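Local coordinates for protein neuroglobin (PDB 4B4Y) that probably binds molecular oxygen reversibly at the iron of its heme group, as a neuroglobin of the globin family, at residues M7-E12 against V84-V89; S15-D20 against E139-A144; E33-Q38 against G118-Q123; F50-A55 against P66-H71. All coordinates share one frame; numbering follows the deposited sequence.

Overall arrangement
The four contacts run across an all-helical globin fold, from its N-terminal corner to the distal side of the heme. Interactions 1 and 2, with centres 9 Å apart, share helix 11-24, and their segments alternate along the chain. Interaction 3 joins helices 28-42 and 111-127; its centre is about 16 Å from that of interaction 2, which it touches through Leu-121 and Trp-141, and as far from that of interaction 4, met at Phe-68. Interaction 4 is nested in sequence inside the other three, 31 Å from interaction 1 between centres. Interactions 1 and 2 thus tie the N-terminal end to the fold, and interaction 3 links that side to the distal heme pocket of interaction 4.

Interaction 1 (M7-E12 against V84-V89); sequences MQVSEE and VDLNGV
The carboxamide of Asn-87 reads both backbone polar groups of Val-9. Val-9 N donates to Asn-87 OD1 at 2.8 Å, arriving on a lone pair in the carbonyl plane, while Asn-87 ND2 returns a bond to Val-9 O at 2.9 Å that is nearly straight (173°) and lies close to the amide plane. Two opposed bonds to a single residue fix the rotation of the amide. Beneath them the packing is apolar: Val-9 CG2 rests against Leu-86 CB at 4.0 Å, and both residues are buried, with Gln-14 of helix 11-24 touching each of them. In globin terms, the loop after the E helix (66-83), in the EF region, is tied here to the chain leading into the A helix, whose N-cap is Ser-10. The other side is looser. Gln-8, an exposed residue, lays its amide over that of Asn-87, the planes 18° apart, with Gln-8 OE1 3.6 Å from Asn-87 CG; a bend at chi2 (-91°) swings CD back over its neighbour. No hydrogen bond joins the two side-chain amides. Further along, the backbones of Met-7 and Leu-86 are linked indirectly, through one water that donates to Met-7 O at 3.1 Å and to Leu-86 O at 2.9 Å. On Gln-8 itself, the backbone oxygen accepts a hydrogen bond from Lys-143 NZ.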
# COMPACT_ATOMS: atom_id res chain seq x y z
N MET A 7 -22.93 18.46 8.88
CA MET A 7 -22.32 17.11 8.71
C MET A 7 -22.99 16.02 9.60
O MET A 7 -22.31 15.12 10.18
CB MET A 7 -20.85 17.24 9.20
CG MET A 7 -20.02 15.94 9.46
SD MET A 7 -18.64 15.57 8.26
CE MET A 7 -19.28 16.28 6.70
N GLN A 8 -24.31 16.12 9.76
CA GLN A 8 -25.06 15.27 10.68
C GLN A 8 -26.23 14.74 9.90
O GLN A 8 -26.84 15.47 9.13
CB GLN A 8 -25.61 16.09 11.86
CG GLN A 8 -24.53 16.56 12.89
CD GLN A 8 -24.32 15.55 14.04
OE1 GLN A 8 -25.26 15.27 14.82
NE2 GLN A 8 -23.09 15.00 14.16
N VAL A 9 -26.58 13.49 10.11
CA VAL A 9 -27.76 12.99 9.44
C VAL A 9 -28.93 12.99 10.41
O VAL A 9 -28.75 12.77 11.59
CB VAL A 9 -27.56 11.57 8.87
CG1 VAL A 9 -26.40 11.56 7.89
CG2 VAL A 9 -27.41 10.50 10.00
N SER A 10 -30.13 13.14 9.90
CA SER A 10 -31.31 12.99 10.71
C SER A 10 -31.39 11.52 11.21
O SER A 10 -30.76 10.59 10.62
CB SER A 10 -32.56 13.37 9.90
OG SER A 10 -32.98 12.25 9.11
N GLU A 11 -32.21 11.31 12.24
CA GLU A 11 -32.43 10.01 12.80
C GLU A 11 -33.11 9.18 11.78
O GLU A 11 -32.83 7.99 11.65
CB GLU A 11 -33.32 10.18 14.09
CG GLU A 11 -34.13 9.00 14.59
CD GLU A 11 -34.93 9.32 15.90
OE1 GLU A 11 -34.56 10.28 16.65
OE2 GLU A 11 -35.94 8.60 16.15
N GLU A 12 -34.02 9.79 11.04
CA GLU A 12 -34.70 9.06 9.94
C GLU A 12 -33.71 8.60 8.81
O GLU A 12 -33.79 7.48 8.34
CB GLU A 12 -35.82 9.91 9.35
CG GLU A 12 -36.67 9.15 8.26
CD GLU A 12 -37.31 7.84 8.76
OE1 GLU A 12 -37.39 7.63 10.01
OE2 GLU A 12 -37.74 6.99 7.90
N VAL A 84 -22.88 2.66 10.35
CA VAL A 84 -23.64 2.07 11.38
C VAL A 84 -23.77 3.10 12.52
O VAL A 84 -24.67 3.07 13.31
CB VAL A 84 -22.98 0.67 11.59
CG1 VAL A 84 -22.15 0.51 12.85
CG2 VAL A 84 -23.85 -0.39 11.10
N ASP A 85 -22.97 4.14 12.52
CA ASP A 85 -23.17 5.20 13.52
C ASP A 85 -22.65 6.52 12.93
O ASP A 85 -21.58 7.02 13.31
CB ASP A 85 -22.45 4.85 14.84
CG ASP A 85 -22.54 5.98 15.93
OD1 ASP A 85 -23.34 6.97 15.83
OD2 ASP A 85 -21.74 5.89 16.88
N LEU A 86 -23.43 7.12 12.03
CA LEU A 86 -22.90 8.24 11.20
C LEU A 86 -22.57 9.45 11.99
O LEU A 86 -21.54 10.10 11.71
CB LEU A 86 -23.82 8.63 10.05
CG LEU A 86 -23.67 7.60 8.91
CD1 LEU A 86 -24.92 7.50 8.04
CD2 LEU A 86 -22.37 7.79 8.06
N ASN A 87 -23.42 9.78 12.96
CA ASN A 87 -23.22 10.98 13.80
C ASN A 87 -22.09 10.88 14.85
O ASN A 87 -21.52 11.89 15.26
CB ASN A 87 -24.55 11.43 14.42
CG ASN A 87 -25.51 12.02 13.36
OD1 ASN A 87 -25.07 12.47 12.29
ND2 ASN A 87 -26.82 11.99 13.64
N GLY A 88 -21.74 9.65 15.21
CA GLY A 88 -20.75 9.39 16.24
C GLY A 88 -19.42 8.97 15.64
O GLY A 88 -18.55 8.34 16.32
N VAL A 89 -19.25 9.34 14.37
CA VAL A 89 -18.12 8.95 13.54
C VAL A 89 -16.76 9.38 14.17
O VAL A 89 -15.75 8.64 14.07
CB VAL A 89 -18.33 9.41 12.03
CG1 VAL A 89 -17.82 10.76 11.81
CG2 VAL A 89 -17.73 8.46 11.08
O HOH W 1 -20.68 12.85 11.57

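Interaction 2 (S15-D20 against E139-A144); sequences SLIMED and EAWLKA
Asp-20 and Trp-141 supply the polar link between these two helical segments. The indole NE1 donates to Asp-20 OD2 at 2.9 Å with an N-H...O angle of 171°, using the anti lone pair of that oxygen. Carboxylate and indole are nearly coplanar, and Asp-20 CB also sits at the indole edge, 3.8 Å from Trp-141 CZ2. The apolar part is carried by one methyl group, Ile-17 CD1, reached through a CG1 that stands anti to the carbonyl carbon (chi1 -62°). It lies almost exactly above the five-membered ring of Trp-141, 3.7 Å from the ring centroid, in a CH-pi contact. The same methyl reaches Ala-140 CB and Ala-144 CB, each at 4.1 Å. Helices 11-24 and 135-153, the A and H helices of the globin fold, cross here close to perpendicular (-94°), with segment axes 9.6 Å apart. Charge is dealt with on the far oxygen, where Asp-20 OD1 forms a salt bridge with Lys-137. With one oxygen bound to the indole N-H and the other to a lysine, the buried carboxylate has partners at both ends, which would be expected to keep it ionised.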
# COMPACT_ATOMS: atom_id res chain seq x y z
N SER A 15 -31.72 5.73 10.15
CA SER A 15 -32.54 4.53 10.17
C SER A 15 -32.68 3.95 8.74
O SER A 15 -32.64 2.72 8.54
CB SER A 15 -33.97 4.88 10.76
OG SER A 15 -34.84 3.75 10.47
N LEU A 16 -32.95 4.80 7.75
CA LEU A 16 -33.03 4.31 6.30
C LEU A 16 -31.73 3.60 5.88
O LEU A 16 -31.77 2.54 5.27
CB LEU A 16 -33.31 5.46 5.30
CG LEU A 16 -34.68 6.09 5.46
CD1 LEU A 16 -34.78 7.48 4.70
CD2 LEU A 16 -35.79 5.04 5.05
N ILE A 17 -30.58 4.15 6.28
CA ILE A 17 -29.29 3.51 6.02
C ILE A 17 -29.19 2.12 6.69
O ILE A 17 -28.79 1.11 6.05
CB ILE A 17 -28.12 4.33 6.59
CG1 ILE A 17 -28.03 5.70 5.93
CG2 ILE A 17 -26.86 3.53 6.41
CD1 ILE A 17 -27.50 5.64 4.54
N MET A 18 -29.49 2.07 8.01
CA MET A 18 -29.45 0.78 8.73
C MET A 18 -30.36 -0.23 8.06
O MET A 18 -29.98 -1.41 7.89
CB MET A 18 -29.82 0.93 10.21
CG MET A 18 -28.71 1.56 10.92
SD MET A 18 -27.48 0.29 11.20
CE MET A 18 -26.90 0.98 12.74
N GLU A 19 -31.50 0.23 7.57
CA GLU A 19 -32.33 -0.73 6.88
C GLU A 19 -31.62 -1.28 5.58
O GLU A 19 -31.76 -2.47 5.24
CB GLU A 19 -33.60 -0.02 6.53
CG GLU A 19 -34.58 -0.71 5.66
CD GLU A 19 -35.73 0.28 5.32
OE1 GLU A 19 -36.24 1.03 6.22
OE2 GLU A 19 -36.16 0.33 4.15
N ASP A 20 -30.79 -0.46 4.90
CA ASP A 20 -30.06 -1.07 3.75
C ASP A 20 -28.84 -1.85 4.19
O ASP A 20 -28.49 -2.85 3.57
CB ASP A 20 -29.73 -0.04 2.66
CG ASP A 20 -30.98 0.67 2.14
OD1 ASP A 20 -32.06 -0.02 2.04
OD2 ASP A 20 -30.86 1.88 1.81
N GLU A 139 -30.76 10.29 -1.01
CA GLU A 139 -30.17 11.44 -0.31
C GLU A 139 -29.50 11.00 0.99
O GLU A 139 -28.45 11.56 1.36
CB GLU A 139 -31.26 12.48 0.12
CG GLU A 139 -31.72 13.51 -0.82
CD GLU A 139 -32.63 14.56 -0.11
OE1 GLU A 139 -32.22 15.17 0.95
OE2 GLU A 139 -33.76 14.77 -0.63
N ALA A 140 -30.07 10.03 1.71
CA ALA A 140 -29.40 9.55 2.95
C ALA A 140 -27.99 8.94 2.61
O ALA A 140 -26.95 9.27 3.26
CB ALA A 140 -30.28 8.48 3.70
N TRP A 141 -27.95 8.08 1.60
CA TRP A 141 -26.62 7.49 1.16
C TRP A 141 -25.65 8.53 0.67
O TRP A 141 -24.49 8.51 1.05
CB TRP A 141 -26.88 6.47 0.10
CG TRP A 141 -27.24 5.20 0.67
CD1 TRP A 141 -28.52 4.73 0.93
CD2 TRP A 141 -26.33 4.17 1.07
NE1 TRP A 141 -28.44 3.43 1.40
CE2 TRP A 141 -27.10 3.10 1.57
CE3 TRP A 141 -24.91 4.11 1.19
CZ2 TRP A 141 -26.53 1.96 2.09
CZ3 TRP A 141 -24.32 2.91 1.69
CH2 TRP A 141 -25.15 1.86 2.14
N LEU A 142 -26.13 9.54 -0.03
CA LEU A 142 -25.21 10.57 -0.55
C LEU A 142 -24.64 11.39 0.57
O LEU A 142 -23.42 11.80 0.61
CB LEU A 142 -25.89 11.47 -1.64
CG LEU A 142 -26.11 10.82 -3.04
CD1 LEU A 142 -27.14 11.57 -3.93
CD2 LEU A 142 -24.78 10.58 -3.84
N LYS A 143 -25.52 11.72 1.52
CA LYS A 143 -25.03 12.46 2.69
C LYS A 143 -24.04 11.58 3.52
O LYS A 143 -22.94 12.03 3.93
CB LYS A 143 -26.22 12.92 3.55
CG LYS A 143 -25.75 14.01 4.59
CD LYS A 143 -26.89 14.92 5.08
CE LYS A 143 -26.28 16.04 5.98
NZ LYS A 143 -27.28 17.01 6.53
N ALA A 144 -24.41 10.35 3.75
CA ALA A 144 -23.50 9.40 4.41
C ALA A 144 -22.13 9.36 3.71
O ALA A 144 -21.08 9.36 4.36
CB ALA A 144 -24.13 7.93 4.39

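Interaction 3 (E33-Q38 against G118-Q123); sequences EDVLQQ and GCILTQ
Around the amide of Gln-38 stand Cys-119 SG, 3.8 Å from Gln-38 CD, and Thr-122 CG2, which touches both Gln-38 OE1 and Gln-38 NE2; the amide of Gln-123 is met by Asp-34 CB, 3.5 Å from Gln-123 NE2. The two amides are turned 81° apart, and their oxygens come closest: Gln-38 OE1 lies 3.0 Å from Gln-123 OE1. Both are acceptors, so no hydrogen bond joins them, and at this distance they would be expected to repel rather than attract. Gln-38 NE2 is bound by Glu-42, and Gln-123 OE1 weakly by Lys-126. The third flat group, the carboxylate of Asp-34, is linked to the Gln-123 amide by a water that donates to Asp-34 OD2 and accepts from Gln-123 NE2 at 2.7 Å; the carboxylate itself is paired with Arg-63 and Arg-127. A second water connects Gln-38 NE2 to Thr-122 OG1. Gln-38 reaches this place with CG anti to its backbone N (chi1 -176°) and an extended chain beyond. Val-35 does the apolar work with its two branches apart: CG1 packs on Ile-120 CG1 at 3.7 Å, and CG2 on Gln-123 CG at 3.6 Å as the two side chains slide past each other in opposite directions. The backbones are closest at Val-35 and Cys-119, and the segment axes approach to 8.9 Å at 134° between directions. This crossing of helices 28-42 and 111-127 is the B-G helix contact of the globin fold, and Ile-120 carries it to within about 6 Å of the heme.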
# COMPACT_ATOMS: atom_id res chain seq x y z
N GLU A 33 -16.51 -5.59 -3.20
CA GLU A 33 -15.67 -5.97 -4.33
C GLU A 33 -16.34 -5.56 -5.70
O GLU A 33 -15.67 -5.03 -6.60
CB GLU A 33 -15.43 -7.49 -4.30
CG GLU A 33 -14.37 -7.90 -3.20
CD GLU A 33 -13.99 -9.38 -3.23
OE1 GLU A 33 -14.40 -10.13 -4.16
OE2 GLU A 33 -13.34 -9.82 -2.24
N ASP A 34 -17.69 -5.64 -5.76
CA ASP A 34 -18.45 -5.13 -6.91
C ASP A 34 -18.17 -3.63 -7.07
O ASP A 34 -17.93 -3.21 -8.15
CB ASP A 34 -20.00 -5.32 -6.70
CG ASP A 34 -20.45 -6.75 -6.93
OD1 ASP A 34 -19.65 -7.57 -7.46
OD2 ASP A 34 -21.59 -7.11 -6.47
N VAL A 35 -18.17 -2.88 -5.98
CA VAL A 35 -17.91 -1.47 -6.02
C VAL A 35 -16.50 -1.15 -6.55
O VAL A 35 -16.34 -0.26 -7.41
CB VAL A 35 -18.06 -0.81 -4.63
CG1 VAL A 35 -17.54 0.65 -4.64
CG2 VAL A 35 -19.53 -0.89 -4.15
N LEU A 36 -15.49 -1.81 -5.98
CA LEU A 36 -14.11 -1.50 -6.33
C LEU A 36 -13.85 -1.93 -7.82
O LEU A 36 -13.10 -1.27 -8.55
CB LEU A 36 -13.17 -2.30 -5.35
CG LEU A 36 -11.63 -2.07 -5.49
CD1 LEU A 36 -11.33 -0.63 -5.33
CD2 LEU A 36 -10.80 -2.96 -4.41
N GLN A 37 -14.43 -3.06 -8.24
CA GLN A 37 -14.27 -3.54 -9.58
C GLN A 37 -14.91 -2.53 -10.59
O GLN A 37 -14.28 -2.15 -11.60
CB GLN A 37 -14.94 -4.92 -9.76
CG GLN A 37 -14.74 -5.40 -11.21
CD GLN A 37 -15.55 -6.67 -11.55
OE1 GLN A 37 -15.74 -7.57 -10.68
NE2 GLN A 37 -16.01 -6.77 -12.84
N GLN A 38 -16.11 -2.04 -10.30
CA GLN A 38 -16.75 -1.08 -11.23
C GLN A 38 -15.91 0.20 -11.21
O GLN A 38 -15.72 0.84 -12.26
CB GLN A 38 -18.16 -0.76 -10.74
CG GLN A 38 -18.97 0.17 -11.74
CD GLN A 38 -20.26 0.81 -11.10
OE1 GLN A 38 -20.63 0.47 -9.93
NE2 GLN A 38 -20.92 1.75 -11.85
N GLY A 118 -20.41 7.47 -6.77
CA GLY A 118 -21.43 6.96 -7.75
C GLY A 118 -21.46 5.47 -7.84
O GLY A 118 -22.53 4.86 -8.03
N CYS A 119 -20.28 4.85 -7.73
CA CYS A 119 -20.24 3.38 -7.78
C CYS A 119 -20.89 2.70 -6.57
O CYS A 119 -21.51 1.61 -6.70
CB CYS A 119 -18.81 2.84 -7.94
SG CYS A 119 -17.92 3.40 -9.49
N ILE A 120 -20.66 3.28 -5.37
CA ILE A 120 -21.33 2.72 -4.14
C ILE A 120 -22.83 2.80 -4.38
O ILE A 120 -23.52 1.81 -4.27
CB ILE A 120 -20.88 3.52 -2.89
CG1 ILE A 120 -19.39 3.14 -2.59
CG2 ILE A 120 -21.77 3.15 -1.72
CD1 ILE A 120 -18.67 4.18 -1.72
N LEU A 121 -23.35 4.00 -4.70
CA LEU A 121 -24.81 4.17 -4.96
C LEU A 121 -25.37 3.21 -6.01
O LEU A 121 -26.47 2.69 -5.84
CB LEU A 121 -25.18 5.67 -5.21
CG LEU A 121 -25.47 6.17 -3.76
CD1 LEU A 121 -24.20 6.64 -2.88
CD2 LEU A 121 -26.58 7.11 -3.73
N THR A 122 -24.61 2.92 -7.08
CA THR A 122 -25.05 1.98 -8.09
C THR A 122 -25.17 0.56 -7.56
O THR A 122 -26.13 -0.19 -7.94
CB THR A 122 -24.05 1.92 -9.36
OG1 THR A 122 -24.22 3.11 -10.14
CG2 THR A 122 -24.35 0.69 -10.25
N GLN A 123 -24.13 0.10 -6.83
CA GLN A 123 -24.19 -1.28 -6.24
C GLN A 123 -25.21 -1.33 -5.12
O GLN A 123 -25.85 -2.33 -5.02
CB GLN A 123 -22.82 -1.77 -5.74
CG GLN A 123 -21.78 -1.70 -6.87
CD GLN A 123 -22.15 -2.55 -8.07
OE1 GLN A 123 -21.78 -2.22 -9.20
NE2 GLN A 123 -22.82 -3.65 -7.85
O HOH W 2 -23.69 -5.14 -5.71
O HOH W 3 -22.60 4.20 -11.87

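Interaction 4 (F50-A55 against P66-H71); sequences FPWADA and PRFKSH. With HEM (protoporphyrin IX containing Fe), chain B; OXY (oxygen molecule), chain C.
Trp-52 and His-71 converge on heme propionate oxygen O1D, with Trp-52 NE1 as the donor at 2.8 Å and a bent 132°. That propionate is modelled with strained geometry, which leaves the details of the bond uncertain. His-71 ND1 is close by, 3.3 Å from O1D, but not hydrogen-bonded to it. On its other side the imidazole serves the ligand: His-71 NE2 makes a weak hydrogen bond of 3.0 Å to oxygen-molecule atom O2, which is bound to the heme iron at 2.0 Å. His-71 thus occupies the place of the distal histidine of globins, on helix 66-83, the E helix, and Phe-50 is consistent with their CD-corner phenylalanine. The edge of Phe-50 points at the imidazole face in an offset edge-to-face pair, planes 63° apart and centroids of the Phe-50 and His-71 rings separated by 4.9 Å. Arg-67 O lies 4.1 Å above the Trp-52 indole plane, over the centre; Phe-68 N lies over the same face, nearer the rim, and Phe-50 CB over the opposite face, toward the rim. Trp-52 CG, between backbone N and carbonyl carbon (chi1 47°), starts the indole close beside its own backbone. Trp-52 CB meets Arg-67 CB at 3.9 Å. The Arg-67 guanidinium leaves for the dimer interface, binding Ser-98 of the second subunit and propionate oxygen O1A of another heme.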
# COMPACT_ATOMS: atom_id res chain seq x y z
N PHE A 50 -3.54 2.83 -7.31
CA PHE A 50 -3.42 1.72 -6.43
C PHE A 50 -2.10 1.00 -6.75
O PHE A 50 -1.90 0.46 -7.83
CB PHE A 50 -4.57 0.75 -6.60
CG PHE A 50 -5.93 1.28 -6.15
CD1 PHE A 50 -6.13 1.67 -4.82
CD2 PHE A 50 -7.02 1.27 -7.03
CE1 PHE A 50 -7.38 2.13 -4.35
CE2 PHE A 50 -8.31 1.72 -6.63
CZ PHE A 50 -8.52 2.14 -5.29
N PRO A 51 -1.19 0.93 -5.77
CA PRO A 51 0.11 0.33 -6.12
C PRO A 51 -0.00 -1.12 -6.44
O PRO A 51 0.74 -1.59 -7.24
CB PRO A 51 0.98 0.49 -4.83
CG PRO A 51 0.19 1.50 -3.96
CD PRO A 51 -1.29 1.34 -4.35
N TRP A 52 -0.89 -1.85 -5.78
CA TRP A 52 -1.00 -3.25 -6.02
C TRP A 52 -1.71 -3.61 -7.31
O TRP A 52 -1.80 -4.81 -7.67
CB TRP A 52 -1.77 -3.84 -4.86
CG TRP A 52 -2.98 -3.06 -4.53
CD1 TRP A 52 -3.11 -2.09 -3.56
CD2 TRP A 52 -4.28 -3.16 -5.19
NE1 TRP A 52 -4.47 -1.62 -3.55
CE2 TRP A 52 -5.18 -2.27 -4.53
CE3 TRP A 52 -4.78 -3.96 -6.24
CZ2 TRP A 52 -6.53 -2.12 -4.94
CZ3 TRP A 52 -6.10 -3.82 -6.61
CH2 TRP A 52 -6.97 -2.92 -5.96
N ALA A 53 -2.29 -2.63 -8.01
CA ALA A 53 -3.11 -2.96 -9.18
C ALA A 53 -2.16 -3.30 -10.34
O ALA A 53 -1.19 -2.56 -10.62
CB ALA A 53 -3.95 -1.71 -9.58
N ASP A 54 -2.50 -4.34 -11.08
CA ASP A 54 -1.62 -4.81 -12.15
C ASP A 54 -2.23 -4.37 -13.47
O ASP A 54 -3.19 -4.96 -13.96
CB ASP A 54 -1.51 -6.34 -12.05
CG ASP A 54 -0.58 -6.96 -13.16
OD1 ASP A 54 -0.24 -6.34 -14.24
OD2 ASP A 54 -0.18 -8.14 -12.90
N ALA A 55 -1.63 -3.37 -14.06
CA ALA A 55 -2.09 -2.79 -15.28
C ALA A 55 -2.17 -3.74 -16.52
O ALA A 55 -2.74 -3.34 -17.55
CB ALA A 55 -1.17 -1.63 -15.61
N PRO A 66 -5.35 -11.71 -4.19
CA PRO A 66 -5.42 -11.41 -2.72
C PRO A 66 -5.28 -9.94 -2.33
O PRO A 66 -5.91 -9.54 -1.37
CB PRO A 66 -4.23 -12.25 -2.12
CG PRO A 66 -4.18 -13.46 -3.11
CD PRO A 66 -4.32 -12.75 -4.49
N ARG A 67 -4.48 -9.14 -3.02
CA ARG A 67 -4.37 -7.71 -2.73
C ARG A 67 -5.64 -6.85 -3.13
O ARG A 67 -5.95 -5.87 -2.49
CB ARG A 67 -3.10 -7.17 -3.38
CG ARG A 67 -1.89 -7.78 -2.64
CD ARG A 67 -0.61 -7.12 -2.98
NE ARG A 67 0.58 -7.70 -2.32
CZ ARG A 67 1.20 -7.19 -1.24
NH1 ARG A 67 0.73 -6.09 -0.59
NH2 ARG A 67 2.31 -7.82 -0.79
N PHE A 68 -6.37 -7.25 -4.16
CA PHE A 68 -7.67 -6.67 -4.42
C PHE A 68 -8.61 -7.04 -3.27
O PHE A 68 -9.28 -6.18 -2.72
CB PHE A 68 -8.24 -7.25 -5.74
CG PHE A 68 -9.57 -6.68 -6.12
CD1 PHE A 68 -10.75 -7.18 -5.53
CD2 PHE A 68 -9.66 -5.70 -7.13
CE1 PHE A 68 -12.05 -6.67 -5.97
CE2 PHE A 68 -10.95 -5.22 -7.56
CZ PHE A 68 -12.15 -5.71 -6.97
N LYS A 69 -8.64 -8.32 -2.89
CA LYS A 69 -9.63 -8.74 -1.88
C LYS A 69 -9.37 -8.02 -0.55
O LYS A 69 -10.29 -7.49 0.14
CB LYS A 69 -9.63 -10.28 -1.73
CG LYS A 69 -9.82 -11.01 -3.14
CD LYS A 69 -10.24 -12.53 -3.07
CE LYS A 69 -9.08 -13.51 -2.93
NZ LYS A 69 -8.75 -13.91 -1.47
N SER A 70 -8.10 -7.95 -0.20
CA SER A 70 -7.67 -7.35 1.04
C SER A 70 -7.92 -5.82 1.00
O SER A 70 -8.45 -5.21 1.97
CB SER A 70 -6.19 -7.75 1.25
OG SER A 70 -5.56 -6.80 2.12
N HIS A 71 -7.60 -5.16 -0.10
CA HIS A 71 -7.97 -3.70 -0.12
C HIS A 71 -9.53 -3.47 0.00
O HIS A 71 -10.01 -2.59 0.66
CB HIS A 71 -7.42 -3.01 -1.40
CG HIS A 71 -7.63 -1.53 -1.39
ND1 HIS A 71 -6.79 -0.67 -0.71
CD2 HIS A 71 -8.59 -0.76 -1.96
CE1 HIS A 71 -7.25 0.57 -0.83
NE2 HIS A 71 -8.34 0.55 -1.58
CHA HEM B . -6.03 3.47 0.99
CHB HEM B . -10.62 3.83 2.39
CHC HEM B . -11.42 6.86 -1.37
CHD HEM B . -7.21 5.57 -3.29
C1A HEM B . -7.19 3.31 1.70
C2A HEM B . -7.32 2.67 2.97
C3A HEM B . -8.57 2.76 3.35
C4A HEM B . -9.27 3.51 2.38
CMA HEM B . -9.23 2.23 4.68
CAA HEM B . -6.13 2.00 3.73
CBA HEM B . -6.17 0.51 3.43
CGA HEM B . -4.91 -0.20 3.89
O1A HEM B . -4.38 0.02 4.97
O2A HEM B . -4.40 -1.03 3.11
C1B HEM B . -11.26 4.73 1.51
C2B HEM B . -12.60 5.27 1.65
C3B HEM B . -12.82 6.12 0.65
C4B HEM B . -11.64 6.11 -0.19
CMB HEM B . -13.54 4.91 2.83
CAB HEM B . -14.11 6.90 0.36
CBB HEM B . -14.48 7.91 1.16
C1C HEM B . -10.38 6.69 -2.26
C2C HEM B . -10.34 7.11 -3.68
C3C HEM B . -9.22 6.67 -4.22
C4C HEM B . -8.50 6.02 -3.17
CMC HEM B . -11.48 7.84 -4.44
CAC HEM B . -8.74 6.90 -5.70
CBC HEM B . -8.01 5.94 -6.27
C1D HEM B . -6.41 5.07 -2.27
C2D HEM B . -4.95 4.88 -2.30
C3D HEM B . -4.69 4.25 -0.99
C4D HEM B . -5.93 4.04 -0.28
CMD HEM B . -3.92 5.14 -3.40
CAD HEM B . -3.36 3.69 -0.47
CBD HEM B . -4.32 2.71 -1.25
CGD HEM B . -3.57 1.51 -1.20
O1D HEM B . -3.98 0.62 -1.97
O2D HEM B . -2.58 1.63 -0.41
NA HEM B . -8.39 3.82 1.39
NB HEM B . -10.73 5.28 0.41
NC HEM B . -9.25 6.02 -2.00
ND HEM B . -6.89 4.64 -1.04
FE HEM B . -8.76 4.94 -0.29
O1 OXY C . -10.34 3.06 -2.09
O2 OXY C . -9.39 3.34 -1.21